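Local coordinates for fanconi-associated nuclease 1 homolog (PDB 5Y7Q), which is a bacterial relative of the Fanconi-associated nuclease FAN1, with HTH, SAP and VRR-NUC family regions, here bound to DNA, at residues 94-99 against 182-187; 81-86 against 110-115; 122-127 against 170-175. All blocks are in the same frame, centred on the assembly; numbering follows the deposited sequence.

Overall arrangement
All three contacts lie in the amino-terminal part of the chain, on the same side of its centre. Interaction 1 sits between the others, with centres about 12 Å from interaction 2 and about 11 Å from interaction 3. Strand 184-187 provides both links: Leu-187 and Tyr-185 pack against Leu-84 and Val-112 of interaction 2, while Glu-186 O probably accepts a hydrogen bond from Asp-122 N and Val-184 packs on Leu-173 of interaction 3. Interactions 2 and 3 do not touch, their nearest atoms being about 6 Å apart. Bound DNA is reached at Lys-99 and Arg-86, whereas the nearest atom of interaction 3 stays about 14 Å from it.

Interaction 1. Residues 94-99 against 182-187; sequences LFREGK and EPVYEL. With nucleotides of chain D.
Arg-96 and Glu-182 form a salt bridge beside the paired strands 94-96 and 184-187. The side chain of Arg-96 starts with CB 3.3 Å from Glu-182 OE2, and CG then lies against Val-184 CG2 at 4.0 Å. A bend at chi3 (54°) turns the rest of the chain to the carboxylate of Glu-182, where NE makes a weak bond to OE2 and NH2 bonds OE1 at 3.0 Å; NH1 bonds Leu-135 O, at the end of helix 129-135. OE1 lies in the guanidinium plane but is itself approached from above the carboxylate, the two planes standing 83° apart. Glu-182 OE2 also accepts from Gly-98 N (2.8 Å).

Between the strands, Phe-95 N donates to Tyr-185 O (2.9 Å) and Tyr-185 N to Phe-95 O. Strand 184-187 is central in a three-stranded antiparallel sheet. Tyr-185 OH donates to Glu-97 OE2, which lies at the ring edge, while Glu-97 OE1 pairs with Arg-109. Extended Lys-99 brings CE to 3.6 Å from OP1 of DC19 of chain D, a packing approach. Glu-182 thus faces Arg-96 and Gly-98 N, and Glu-97 faces Arg-109, which would probably favour the charged carboxylates where the strand turns into the 3-10 segment.

Interaction 2. Residues 81-86 against 110-115; sequences QALLVR and AAVQPL. With nucleotides of chain B.
Leu-83 provides most of the apolar contact with helix 108-118, all of it through one methyl. CD2 lies 3.6 Å from Val-112 CB and 3.7 Å from Val-112 CG2, with Ala-111 CB (4.4 Å) and Leu-115 CD1 (4.2 Å) also close by. Its CG stands opposite the backbone N (chi1 -179°), which carries the branch out to the other helix. Leu-115 continues the seam, its CD1 lying near both the backbone N and CB (4.3 Å) of Leu-84.

No hydrogen bond joins the two segments, although Ser-80 OG, just before 81-86, bonds Ala-111 O. Their axes approach to 9.0 Å at 83°, nearly perpendicular, and both segments fall in the HTH family region of FAN1. Strand 184-187 of the neighbouring three-stranded sheet borders this helix pair.

Arg-86 points away from this seam, to the DNA. It holds OP2 of DG10 of chain B at the edge of its guanidinium, NH1 donating at 3.0 Å and NH2 at 3.2 Å, so that both bonds grip a single phosphate oxygen. The chain folds about CB-CG (chi2 -59°), which helps place the group there. NH2 also forms a salt bridge with Glu-104, and Tyr-43 makes a cation-pi contact with the guanidinium.

Interaction 3. Residues 122-127 against 170-175; sequences DAQPTL and ARRLAE
Leu-127 and Arg-171 are joined by two backbone hydrogen bonds, forming an antiparallel hydrogen-bonded pair. Leu-127 N donates to Arg-171 O at 2.8 Å from above the carbonyl plane, and Arg-171 N returns a bond of 3.2 Å to Leu-127 O. Next to this pair, Pro-125 O receives a CA-H...O contact from Arg-172 CA (3.4 Å).

The side chains meet on different flanks of this pair. Thr-126 turns its methyl, CG2, to Ala-170 CB at 3.6 Å. Leu-127 lies alongside Leu-173, the two pointing the same way, with CD1 against CB of Leu-173 at 4.0 Å. On another side, the aliphatic part of Gln-124 rests on that of Arg-172, CG meeting CB at 3.8 Å. With chi2 at 132°, the Gln-124 amide swings over to Ala-174, where OE1 touches CB (3.7 Å), and its plane is only 28° from that of the Arg-172 guanidinium.

A second layer fixes the turn into helix 173-176. Glu-175 OE2 accepts from Arg-172 N and also lies over one face of the Arg-172 guanidinium, a purely electrostatic pairing because no N-H points at it. Leu-173 also packs on Phe-180, and Pro-125 touches Glu-186, joining the buried side to the neighbouring three-stranded sheet. Trp-176 NE1 adds a weak hydrogen bond to Leu-127 O.

Strands 126-127 and 171-172 thus form a short, weakly bonded antiparallel pair that brings together the two ends of the SAP family region, with the helices 129-135, 138-144 and 156-163 in the chain between them.

Interaction 1. Residues 94-99 against 182-187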
loop_
_atom_site.group_PDB
_atom_site.type_symbol
_atom_site.label_atom_id
_atom_site.label_comp_id
_atom_site.label_asym_id
_atom_site.label_seq_id
_atom_site.Cartn_x
_atom_site.Cartn_y
_atom_site.Cartn_z
ATOM N N LEU A 94 -26.657 -3.789 1.714
ATOM C CA LEU A 94 -27.967 -3.992 2.338
ATOM C C LEU A 94 -28.191 -3.007 3.481
ATOM O O LEU A 94 -27.322 -2.852 4.347
ATOM C CB LEU A 94 -28.084 -5.410 2.880
ATOM C CG LEU A 94 -27.932 -6.550 1.878
ATOM C CD1 LEU A 94 -27.585 -7.860 2.618
ATOM C CD2 LEU A 94 -29.207 -6.701 1.021
ATOM N N PHE A 95 -29.352 -2.354 3.494
ATOM C CA PHE A 95 -29.644 -1.332 4.493
ATOM C C PHE A 95 -31.076 -1.460 4.986
ATOM O O PHE A 95 -31.971 -1.886 4.251
ATOM C CB PHE A 95 -29.416 0.076 3.928
ATOM C CG PHE A 95 -28.028 0.277 3.400
ATOM C CD1 PHE A 95 -27.761 0.138 2.056
ATOM C CD2 PHE A 95 -26.974 0.534 4.265
ATOM C CE1 PHE A 95 -26.488 0.282 1.574
ATOM C CE2 PHE A 95 -25.701 0.684 3.784
ATOM C CZ PHE A 95 -25.457 0.559 2.433
ATOM N N ARG A 96 -31.276 -1.119 6.253
ATOM C CA ARG A 96 -32.600 -1.043 6.853
ATOM C C ARG A 96 -33.050 0.402 6.832
ATOM O O ARG A 96 -32.270 1.295 7.163
ATOM C CB ARG A 96 -32.584 -1.529 8.301
ATOM C CG ARG A 96 -32.130 -2.951 8.547
ATOM C CD ARG A 96 -31.893 -3.162 10.046
ATOM N NE ARG A 96 -33.039 -2.800 10.893
ATOM C CZ ARG A 96 -33.631 -3.607 11.780
ATOM N NH1 ARG A 96 -33.203 -4.856 11.963
ATOM N NH2 ARG A 96 -34.656 -3.162 12.499
ATOM N N GLU A 97 -34.311 0.633 6.473
ATOM C CA GLU A 97 -34.802 2.005 6.328
ATOM C C GLU A 97 -34.417 2.892 7.517
ATOM O O GLU A 97 -34.033 4.058 7.336
ATOM C CB GLU A 97 -36.323 1.992 6.140
ATOM C CG GLU A 97 -36.906 3.352 5.852
ATOM C CD GLU A 97 -38.362 3.274 5.459
ATOM O OE1 GLU A 97 -39.226 3.654 6.282
ATOM O OE2 GLU A 97 -38.642 2.822 4.326
ATOM N N GLY A 98 -34.485 2.350 8.738
ATOM C CA GLY A 98 -34.257 3.164 9.916
ATOM C C GLY A 98 -32.818 3.603 10.067
ATOM O O GLY A 98 -32.544 4.668 10.631
ATOM N N LYS A 99 -31.881 2.802 9.573
ATOM C CA LYS A 99 -30.492 3.209 9.574
ATOM C C LYS A 99 -30.172 4.193 8.447
ATOM O O LYS A 99 -29.070 4.756 8.427
ATOM C CB LYS A 99 -29.611 1.959 9.522
ATOM C CG LYS A 99 -29.601 1.201 10.857
ATOM C CD LYS A 99 -28.402 0.265 10.984
ATOM C CE LYS A 99 -28.091 -0.065 12.449
ATOM N NZ LYS A 99 -26.804 -0.826 12.618
ATOM N N GLU A 182 -39.704 -3.172 9.653
ATOM C CA GLU A 182 -38.794 -2.229 8.997
ATOM C C GLU A 182 -38.323 -2.750 7.638
ATOM O O GLU A 182 -37.613 -3.769 7.590
ATOM C CB GLU A 182 -37.598 -1.949 9.906
ATOM C CG GLU A 182 -36.808 -0.702 9.579
ATOM C CD GLU A 182 -35.796 -0.389 10.668
ATOM O OE1 GLU A 182 -36.123 -0.644 11.849
ATOM O OE2 GLU A 182 -34.672 0.087 10.359
ATOM N N PRO A 183 -38.648 -2.089 6.523
ATOM C CA PRO A 183 -38.204 -2.581 5.212
ATOM C C PRO A 183 -36.691 -2.544 5.061
ATOM O O PRO A 183 -35.954 -1.932 5.836
ATOM C CB PRO A 183 -38.881 -1.635 4.217
ATOM C CG PRO A 183 -39.231 -0.442 5.006
ATOM C CD PRO A 183 -39.510 -0.906 6.396
ATOM N N VAL A 184 -36.226 -3.239 4.030
ATOM C CA VAL A 184 -34.808 -3.445 3.790
ATOM C C VAL A 184 -34.525 -3.220 2.310
ATOM O O VAL A 184 -35.136 -3.865 1.457
ATOM C CB VAL A 184 -34.379 -4.861 4.223
ATOM C CG1 VAL A 184 -33.115 -5.245 3.532
ATOM C CG2 VAL A 184 -34.184 -4.906 5.728
ATOM N N TYR A 185 -33.588 -2.325 2.003
ATOM C CA TYR A 185 -33.213 -1.987 0.637
ATOM C C TYR A 185 -31.860 -2.591 0.280
ATOM O O TYR A 185 -30.969 -2.712 1.132
ATOM C CB TYR A 185 -33.167 -0.470 0.457
ATOM C CG TYR A 185 -34.454 0.214 0.885
ATOM C CD1 TYR A 185 -35.564 0.223 0.059
ATOM C CD2 TYR A 185 -34.557 0.826 2.117
ATOM C CE1 TYR A 185 -36.738 0.828 0.443
ATOM C CE2 TYR A 185 -35.720 1.448 2.503
ATOM C CZ TYR A 185 -36.812 1.445 1.668
ATOM O OH TYR A 185 -37.987 2.051 2.060
ATOM N N GLU A 186 -31.723 -2.993 -0.985
ATOM C CA GLU A 186 -30.464 -3.497 -1.525
ATOM C C GLU A 186 -30.049 -2.654 -2.726
ATOM O O GLU A 186 -30.805 -2.541 -3.701
ATOM C CB GLU A 186 -30.564 -4.969 -1.933
ATOM C CG GLU A 186 -29.261 -5.509 -2.537
ATOM C CD GLU A 186 -29.365 -6.951 -3.025
ATOM O OE1 GLU A 186 -30.119 -7.224 -4.001
ATOM O OE2 GLU A 186 -28.685 -7.819 -2.427
ATOM N N LEU A 187 -28.827 -2.110 -2.672
ATOM C CA LEU A 187 -28.241 -1.378 -3.793
ATOM C C LEU A 187 -27.778 -2.336 -4.889
ATOM O O LEU A 187 -27.135 -3.343 -4.601
ATOM C CB LEU A 187 -27.082 -0.560 -3.258
ATOM C CG LEU A 187 -26.257 0.450 -4.007
ATOM C CD1 LEU A 187 -27.132 1.524 -4.638
ATOM C CD2 LEU A 187 -25.392 1.009 -2.882
ATOM P P DC D 19 -28.366 -0.600 16.815
ATOM O OP1 DC D 19 -29.166 -1.178 15.711
ATOM O OP2 DC D 19 -29.002 -0.102 18.059
ATOM O "O5'" DC D 19 -27.309 -1.716 17.224
ATOM C "C5'" DC D 19 -26.373 -2.144 16.265
ATOM C "C4'" DC D 19 -25.560 -3.300 16.792
ATOM O "O4'" DC D 19 -24.499 -2.820 17.657
ATOM C "C3'" DC D 19 -26.337 -4.319 17.605
ATOM O "O3'" DC D 19 -25.817 -5.594 17.315
ATOM C "C2'" DC D 19 -26.038 -3.901 19.043
ATOM C "C1'" DC D 19 -24.600 -3.429 18.926
ATOM N N1 DC D 19 -24.225 -2.416 19.918
ATOM C C2 DC D 19 -22.898 -2.323 20.316
ATOM O O2 DC D 19 -22.086 -3.120 19.844
ATOM N N3 DC D 19 -22.543 -1.371 21.205
ATOM C C4 DC D 19 -23.468 -0.533 21.683
ATOM N N4 DC D 19 -23.082 0.391 22.568
ATOM C C5 DC D 19 -24.833 -0.609 21.275
ATOM C C6 DC D 19 -25.162 -1.553 20.395
#

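Interaction 2. Residues 81-86 against 110-115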
loop_
_atom_site.group_PDB
_atom_site.type_symbol
_atom_site.label_atom_id
_atom_site.label_comp_id
_atom_site.label_asym_id
_atom_site.label_seq_id
_atom_site.Cartn_x
_atom_site.Cartn_y
_atom_site.Cartn_z
ATOM N N GLN A 81 -30.943 11.545 -5.406
ATOM C CA GLN A 81 -29.493 11.587 -5.603
ATOM C C GLN A 81 -28.752 11.421 -4.272
ATOM O O GLN A 81 -27.882 10.548 -4.130
ATOM C CB GLN A 81 -29.092 12.903 -6.276
ATOM C CG GLN A 81 -29.446 13.017 -7.742
ATOM C CD GLN A 81 -28.969 14.326 -8.347
ATOM O OE1 GLN A 81 -29.030 15.362 -7.703
ATOM N NE2 GLN A 81 -28.501 14.286 -9.590
ATOM N N ALA A 82 -29.131 12.230 -3.271
ATOM C CA ALA A 82 -28.448 12.231 -1.977
ATOM C C ALA A 82 -28.535 10.872 -1.312
ATOM O O ALA A 82 -27.538 10.353 -0.796
ATOM C CB ALA A 82 -29.048 13.293 -1.062
ATOM N N LEU A 83 -29.731 10.279 -1.318
ATOM C CA LEU A 83 -29.898 8.964 -0.719
ATOM C C LEU A 83 -28.990 7.959 -1.389
ATOM O O LEU A 83 -28.319 7.165 -0.710
ATOM C CB LEU A 83 -31.342 8.512 -0.817
ATOM C CG LEU A 83 -31.493 7.153 -0.155
ATOM C CD1 LEU A 83 -31.073 7.286 1.310
ATOM C CD2 LEU A 83 -32.939 6.648 -0.298
ATOM N N LEU A 84 -28.925 8.007 -2.719
ATOM C CA LEU A 84 -28.047 7.093 -3.432
ATOM C C LEU A 84 -26.625 7.210 -2.920
ATOM O O LEU A 84 -26.003 6.217 -2.507
ATOM C CB LEU A 84 -28.072 7.373 -4.926
ATOM C CG LEU A 84 -27.436 6.208 -5.675
ATOM C CD1 LEU A 84 -28.086 4.922 -5.185
ATOM C CD2 LEU A 84 -27.643 6.366 -7.166
ATOM N N VAL A 85 -26.099 8.431 -2.925
ATOM C CA VAL A 85 -24.694 8.586 -2.588
ATOM C C VAL A 85 -24.442 8.096 -1.172
ATOM O O VAL A 85 -23.435 7.410 -0.899
ATOM C CB VAL A 85 -24.278 10.045 -2.804
ATOM C CG1 VAL A 85 -22.901 10.267 -2.310
ATOM C CG2 VAL A 85 -24.351 10.354 -4.294
ATOM N N ARG A 86 -25.394 8.357 -0.265
ATOM C CA ARG A 86 -25.275 7.808 1.081
ATOM C C ARG A 86 -25.140 6.287 1.059
ATOM O O ARG A 86 -24.272 5.734 1.735
ATOM C CB ARG A 86 -26.460 8.226 1.931
ATOM C CG ARG A 86 -26.491 9.677 2.212
ATOM C CD ARG A 86 -25.266 10.141 2.917
ATOM N NE ARG A 86 -25.582 11.390 3.586
ATOM C CZ ARG A 86 -24.811 12.002 4.484
ATOM N NH1 ARG A 86 -23.653 11.469 4.828
ATOM N NH2 ARG A 86 -25.227 13.138 5.050
ATOM N N ALA A 110 -40.000 8.091 0.641
ATOM C CA ALA A 110 -40.213 8.998 -0.481
ATOM C C ALA A 110 -38.949 9.133 -1.322
ATOM O O ALA A 110 -38.976 8.924 -2.538
ATOM C CB ALA A 110 -40.683 10.363 0.023
ATOM N N ALA A 111 -37.814 9.425 -0.689
ATOM C CA ALA A 111 -36.602 9.662 -1.470
ATOM C C ALA A 111 -36.126 8.408 -2.193
ATOM O O ALA A 111 -35.407 8.507 -3.196
ATOM C CB ALA A 111 -35.485 10.213 -0.577
ATOM N N VAL A 112 -36.487 7.224 -1.696
ATOM C CA VAL A 112 -36.009 6.017 -2.345
ATOM C C VAL A 112 -36.884 5.591 -3.527
ATOM O O VAL A 112 -36.391 4.862 -4.406
ATOM C CB VAL A 112 -35.869 4.875 -1.324
ATOM C CG1 VAL A 112 -37.216 4.208 -1.057
ATOM C CG2 VAL A 112 -34.845 3.852 -1.808
ATOM N N GLN A 113 -38.158 6.019 -3.592
ATOM C CA GLN A 113 -39.039 5.533 -4.668
ATOM C C GLN A 113 -38.476 5.701 -6.087
ATOM O O GLN A 113 -38.505 4.719 -6.854
ATOM C CB GLN A 113 -40.420 6.194 -4.568
ATOM C CG GLN A 113 -41.157 5.919 -3.259
ATOM C CD GLN A 113 -41.469 4.438 -3.012
ATOM O OE1 GLN A 113 -42.077 3.748 -3.853
ATOM N NE2 GLN A 113 -41.095 3.956 -1.832
ATOM N N PRO A 114 -37.938 6.868 -6.499
ATOM C CA PRO A 114 -37.416 6.965 -7.877
ATOM C C PRO A 114 -36.257 6.018 -8.149
ATOM O O PRO A 114 -36.112 5.559 -9.291
ATOM C CB PRO A 114 -36.990 8.436 -8.000
ATOM C CG PRO A 114 -37.616 9.133 -6.871
ATOM C CD PRO A 114 -37.712 8.130 -5.771
ATOM N N LEU A 115 -35.442 5.703 -7.124
ATOM C CA LEU A 115 -34.378 4.702 -7.254
ATOM C C LEU A 115 -34.947 3.303 -7.458
ATOM O O LEU A 115 -34.401 2.513 -8.235
ATOM C CB LEU A 115 -33.461 4.724 -6.021
ATOM C CG LEU A 115 -32.889 6.110 -5.713
ATOM C CD1 LEU A 115 -32.115 6.148 -4.421
ATOM C CD2 LEU A 115 -32.030 6.580 -6.873
ATOM P P DG B 10 -22.467 14.357 7.839
ATOM O OP1 DG B 10 -23.641 15.103 8.340
ATOM O OP2 DG B 10 -22.467 13.639 6.555
ATOM O "O5'" DG B 10 -21.281 15.412 7.888
ATOM C "C5'" DG B 10 -21.042 16.115 9.096
ATOM C "C4'" DG B 10 -19.639 16.632 9.123
ATOM O "O4'" DG B 10 -18.740 15.514 9.255
ATOM C "C3'" DG B 10 -19.235 17.373 7.853
ATOM O "O3'" DG B 10 -18.869 18.698 8.159
ATOM C "C2'" DG B 10 -18.051 16.588 7.294
ATOM C "C1'" DG B 10 -17.605 15.733 8.464
ATOM N N9 DG B 10 -17.097 14.453 8.026
ATOM C C8 DG B 10 -17.636 13.634 7.062
ATOM N N7 DG B 10 -16.956 12.542 6.866
ATOM C C5 DG B 10 -15.888 12.652 7.751
ATOM C C6 DG B 10 -14.805 11.770 7.995
ATOM O O6 DG B 10 -14.564 10.674 7.450
ATOM N N1 DG B 10 -13.942 12.278 8.977
ATOM C C2 DG B 10 -14.111 13.488 9.633
ATOM N N2 DG B 10 -13.191 13.815 10.548
ATOM N N3 DG B 10 -15.118 14.311 9.416
ATOM C C4 DG B 10 -15.963 13.834 8.465
#

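Interaction 3. Residues 122-127 against 170-175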
loop_
_atom_site.group_PDB
_atom_site.type_symbol
_atom_site.label_atom_id
_atom_site.label_comp_id
_atom_site.label_asym_id
_atom_site.label_seq_id
_atom_site.Cartn_x
_atom_site.Cartn_y
_atom_site.Cartn_z
ATOM N N ASP A 122 -33.250 -2.452 -5.140
ATOM C CA ASP A 122 -34.295 -3.438 -4.880
ATOM C C ASP A 122 -34.921 -3.136 -3.524
ATOM O O ASP A 122 -34.196 -2.994 -2.530
ATOM C CB ASP A 122 -33.700 -4.856 -4.833
ATOM C CG ASP A 122 -33.901 -5.665 -6.112
ATOM O OD1 ASP A 122 -34.991 -5.569 -6.735
ATOM O OD2 ASP A 122 -32.967 -6.441 -6.460
ATOM N N ALA A 123 -36.249 -2.986 -3.474
ATOM C CA ALA A 123 -36.904 -3.311 -2.215
ATOM C C ALA A 123 -37.149 -4.805 -2.180
ATOM O O ALA A 123 -37.149 -5.470 -3.217
ATOM C CB ALA A 123 -38.189 -2.533 -2.013
ATOM N N GLN A 124 -37.294 -5.338 -0.979
ATOM C CA GLN A 124 -37.530 -6.776 -0.830
ATOM C C GLN A 124 -36.604 -7.615 -1.719
ATOM O O GLN A 124 -37.065 -8.269 -2.667
ATOM C CB GLN A 124 -39.006 -7.108 -1.125
ATOM C CG GLN A 124 -39.533 -8.384 -0.428
ATOM C CD GLN A 124 -40.868 -8.176 0.274
ATOM O OE1 GLN A 124 -40.920 -7.580 1.353
ATOM N NE2 GLN A 124 -41.957 -8.675 -0.332
ATOM N N PRO A 125 -35.302 -7.604 -1.458
ATOM C CA PRO A 125 -34.383 -8.509 -2.147
ATOM C C PRO A 125 -34.465 -9.895 -1.533
ATOM O O PRO A 125 -35.202 -10.138 -0.578
ATOM C CB PRO A 125 -33.026 -7.896 -1.857
ATOM C CG PRO A 125 -33.215 -7.405 -0.441
ATOM C CD PRO A 125 -34.603 -6.827 -0.414
ATOM N N THR A 126 -33.646 -10.791 -2.067
ATOM C CA THR A 126 -33.551 -12.153 -1.566
ATOM C C THR A 126 -32.297 -12.281 -0.713
ATOM O O THR A 126 -31.217 -11.827 -1.111
ATOM C CB THR A 126 -33.534 -13.151 -2.717
ATOM O OG1 THR A 126 -34.717 -12.969 -3.497
ATOM C CG2 THR A 126 -33.516 -14.564 -2.185
ATOM N N LEU A 127 -32.443 -12.882 0.465
ATOM C CA LEU A 127 -31.401 -12.864 1.478
ATOM C C LEU A 127 -30.943 -14.280 1.797
ATOM O O LEU A 127 -31.770 -15.168 2.044
ATOM C CB LEU A 127 -31.898 -12.152 2.739
ATOM C CG LEU A 127 -32.235 -10.662 2.539
ATOM C CD1 LEU A 127 -33.095 -10.073 3.670
ATOM C CD2 LEU A 127 -30.950 -9.846 2.367
ATOM N N ALA A 170 -32.447 -19.342 0.380
ATOM C CA ALA A 170 -32.631 -17.911 0.572
ATOM C C ALA A 170 -34.093 -17.517 0.366
ATOM O O ALA A 170 -34.849 -18.178 -0.358
ATOM C CB ALA A 170 -31.725 -17.126 -0.375
ATOM N N ARG A 171 -34.490 -16.431 1.024
ATOM C CA ARG A 171 -35.875 -15.986 1.056
ATOM C C ARG A 171 -35.885 -14.464 0.991
ATOM O O ARG A 171 -34.901 -13.810 1.332
ATOM C CB ARG A 171 -36.587 -16.477 2.336
ATOM C CG ARG A 171 -36.551 -17.998 2.552
ATOM C CD ARG A 171 -36.811 -18.429 4.012
ATOM N NE ARG A 171 -37.029 -19.878 4.128
ATOM C CZ ARG A 171 -37.623 -20.476 5.163
ATOM N NH1 ARG A 171 -38.067 -19.762 6.192
ATOM N NH2 ARG A 171 -37.785 -21.794 5.168
ATOM N N ARG A 172 -37.007 -13.896 0.561
ATOM C CA ARG A 172 -37.206 -12.477 0.816
ATOM C C ARG A 172 -37.299 -12.270 2.327
ATOM O O ARG A 172 -37.513 -13.212 3.095
ATOM C CB ARG A 172 -38.476 -11.945 0.120
ATOM C CG ARG A 172 -38.682 -12.368 -1.348
ATOM C CD ARG A 172 -40.108 -12.067 -1.862
ATOM N NE ARG A 172 -40.810 -13.255 -2.374
ATOM C CZ ARG A 172 -42.025 -13.682 -1.974
ATOM N NH1 ARG A 172 -42.716 -13.021 -1.043
ATOM N NH2 ARG A 172 -42.571 -14.776 -2.512
ATOM N N LEU A 173 -37.092 -11.026 2.762
ATOM C CA LEU A 173 -37.266 -10.714 4.181
ATOM C C LEU A 173 -38.674 -11.058 4.664
ATOM O O LEU A 173 -38.850 -11.548 5.785
ATOM C CB LEU A 173 -36.959 -9.239 4.448
ATOM C CG LEU A 173 -37.305 -8.704 5.854
ATOM C CD1 LEU A 173 -36.710 -9.561 6.964
ATOM C CD2 LEU A 173 -36.854 -7.257 6.039
ATOM N N ALA A 174 -39.692 -10.794 3.834
ATOM C CA ALA A 174 -41.063 -11.123 4.213
ATOM C C ALA A 174 -41.242 -12.622 4.430
ATOM O O ALA A 174 -42.029 -13.039 5.287
ATOM C CB ALA A 174 -42.038 -10.612 3.154
ATOM N N GLU A 175 -40.524 -13.449 3.670
ATOM C CA GLU A 175 -40.589 -14.889 3.869
ATOM C C GLU A 175 -39.764 -15.376 5.055
ATOM O O GLU A 175 -39.940 -16.521 5.481
ATOM C CB GLU A 175 -40.132 -15.622 2.607
ATOM C CG GLU A 175 -41.088 -15.524 1.424
ATOM C CD GLU A 175 -40.537 -16.202 0.178
ATOM O OE1 GLU A 175 -41.125 -17.230 -0.248
ATOM O OE2 GLU A 175 -39.510 -15.704 -0.361
#